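Local structure of iron-binding zinc finger CDGSH type domain-containing protein (Magnetospirillum magneticum, 3TBN) at the Fe2/s2 (inorganic) cluster site. The protein binds two [2Fe-2S] clusters, one in each of its two CDGSH motifs, as a type 6 CDGSH iron-sulfur protein. Numbering follows the deposited sequence.

The Fe2/s2 (inorganic) cluster site. Residues 18-19, 69-72, 74, 80-84. With FES (Fe2/s2 (inorganic) cluster), chain B.
Three-cysteine, one-histidine ligation of a [2Fe-2S] cluster, the signature of the CDGSH family, is displayed here by the second CDGSH motif of the chain, where Cys80-Asp81-Gly82-Thr83-His84 carries threonine in place of the usual serine. The loop Cys69 to Cys71 forms one end wall and the Cys80 to His84 turn the other. Cys69 and Cys71 pinch FE2 between their sulfurs at an angle of 100°; Cys69 reaches in with SG anti to its backbone N (chi1 172°), whereas Cys71 takes the crowded position between N and the carbonyl carbon (chi1 73°). At the opposite end FE1 is held by Cys80 SG at 2.3 Å and by His84 ND1, a ring nitrogen, at 2.1 Å, both irons being near tetrahedral. The imidazole comes edge-on, with bridging sulfide S2 in its plane, Ala18 CA above one face and Gly82 O above the opposite one, both displaced toward the rim. A floor under S1 is laid by the Ala18-Pro19 backbone, with Gly70 N 3.2 Å from that sulfide. Over S2 the lid includes Ser74 CB, Thr83 CB, the backbone nitrogens of Gly82 and Thr83, and Asp81 OD1, a carboxylate oxygen 3.5 Å from the sulfide. Asp81 OD1 accepts hydrogen bonds from Thr83 OG1 at 2.6 Å on its syn lone pair and from Thr83 N at 3.0 Å from above the carboxylate plane, closing the turn into the 3-10 helix 83-85, which is likely to help position His84. An alanine at Asp81 would remove both bonds and would probably loosen the turn and with it the placement of the imidazole. No edge of the cluster stays open: protein buries all 218 Å² of its surface. Behind Cys69, Lys72 NZ donates a hydrogen bond to Cys69 O, in the carbonyl plane, at 3.0 Å, which may steady the loop from outside.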
loop_
_atom_site.group_PDB
_atom_site.type_symbol
_atom_site.label_atom_id
_atom_site.label_comp_id
_atom_site.label_asym_id
_atom_site.label_seq_id
_atom_site.Cartn_x
_atom_site.Cartn_y
_atom_site.Cartn_z
ATOM N N ALA A 18 1.269 9.632 -3.024
ATOM C CA ALA A 18 1.018 10.334 -1.776
ATOM C C ALA A 18 0.368 9.352 -0.820
ATOM O O ALA A 18 -0.338 8.436 -1.247
ATOM C CB ALA A 18 0.101 11.523 -2.006
ATOM N N PRO A 19 0.591 9.534 0.485
ATOM C CA PRO A 19 -0.008 8.616 1.452
ATOM C C PRO A 19 -1.517 8.782 1.593
ATOM O O PRO A 19 -2.094 9.806 1.214
ATOM C CB PRO A 19 0.694 8.987 2.761
ATOM C CG PRO A 19 1.098 10.406 2.581
ATOM C CD PRO A 19 1.453 10.537 1.131
ATOM N N CYS A 69 0.929 3.820 2.684
ATOM C CA CYS A 69 1.562 4.094 1.405
ATOM C C CYS A 69 0.567 3.945 0.250
ATOM O O CYS A 69 -0.120 2.930 0.130
ATOM C CB CYS A 69 2.757 3.156 1.228
ATOM S SG CYS A 69 3.546 3.197 -0.398
ATOM N N GLY A 70 0.483 4.979 -0.582
ATOM C CA GLY A 70 -0.352 4.968 -1.769
ATOM C C GLY A 70 0.392 4.615 -3.049
ATOM O O GLY A 70 -0.221 4.153 -4.010
ATOM N N CYS A 71 1.704 4.839 -3.070
ATOM C CA CYS A 71 2.504 4.626 -4.277
ATOM C C CYS A 71 2.915 3.167 -4.442
ATOM O O CYS A 71 3.292 2.747 -5.538
ATOM C CB CYS A 71 3.749 5.526 -4.276
ATOM S SG CYS A 71 5.064 5.048 -3.117
ATOM N N LYS A 72 2.841 2.424 -3.338
ATOM C CA LYS A 72 3.159 0.995 -3.242
ATOM C C LYS A 72 4.658 0.684 -3.321
ATOM O O LYS A 72 5.047 -0.482 -3.388
ATOM C CB LYS A 72 2.344 0.178 -4.251
ATOM C CG LYS A 72 0.848 0.514 -4.240
ATOM C CD LYS A 72 0.273 0.581 -2.826
ATOM C CE LYS A 72 -1.220 0.889 -2.837
ATOM N NZ LYS A 72 -1.766 1.041 -1.456
ATOM N N SER A 74 6.954 2.057 -0.924
ATOM C CA SER A 74 7.611 2.250 0.361
ATOM C C SER A 74 8.568 1.104 0.663
ATOM O O SER A 74 8.264 -0.059 0.397
ATOM C CB SER A 74 6.586 2.338 1.479
ATOM O OG SER A 74 7.253 2.412 2.725
ATOM N N CYS A 80 3.870 4.944 4.608
ATOM C CA CYS A 80 4.638 5.870 3.790
ATOM C C CYS A 80 5.990 6.151 4.433
ATOM O O CYS A 80 6.063 6.463 5.622
ATOM C CB CYS A 80 3.851 7.175 3.645
ATOM S SG CYS A 80 4.680 8.472 2.707
ATOM N N ASP A 81 7.056 6.035 3.646
ATOM C CA ASP A 81 8.392 6.390 4.115
ATOM C C ASP A 81 9.026 7.475 3.250
ATOM O O ASP A 81 10.221 7.753 3.365
ATOM C CB ASP A 81 9.301 5.158 4.190
ATOM C CG ASP A 81 9.708 4.636 2.830
ATOM O OD1 ASP A 81 9.182 5.122 1.811
ATOM O OD2 ASP A 81 10.549 3.715 2.781
ATOM N N GLY A 82 8.220 8.096 2.395
ATOM C CA GLY A 82 8.683 9.175 1.541
ATOM C C GLY A 82 9.171 8.749 0.166
ATOM O O GLY A 82 9.526 9.598 -0.648
ATOM N N THR A 83 9.187 7.449 -0.106
ATOM C CA THR A 83 9.657 6.950 -1.395
ATOM C C THR A 83 8.856 7.550 -2.551
ATOM O O THR A 83 9.387 7.748 -3.640
ATOM C CB THR A 83 9.610 5.415 -1.446
ATOM O OG1 THR A 83 10.509 4.883 -0.464
ATOM C CG2 THR A 83 10.013 4.906 -2.824
ATOM N N HIS A 84 7.588 7.867 -2.306
ATOM C CA HIS A 84 6.741 8.462 -3.341
ATOM C C HIS A 84 7.334 9.746 -3.913
ATOM O O HIS A 84 7.018 10.126 -5.039
ATOM C CB HIS A 84 5.336 8.737 -2.795
ATOM C CG HIS A 84 5.289 9.802 -1.745
ATOM N ND1 HIS A 84 5.333 9.523 -0.395
ATOM C CD2 HIS A 84 5.209 11.150 -1.849
ATOM C CE1 HIS A 84 5.277 10.654 0.286
ATOM N NE2 HIS A 84 5.202 11.656 -0.572
HETATM FE FE1 FES B . 4.784 7.662 0.523
HETATM FE FE2 FES B . 4.396 5.351 -0.860
HETATM S S1 FES B . 2.950 7.021 -0.579
HETATM S S2 FES B . 6.195 5.957 0.292
#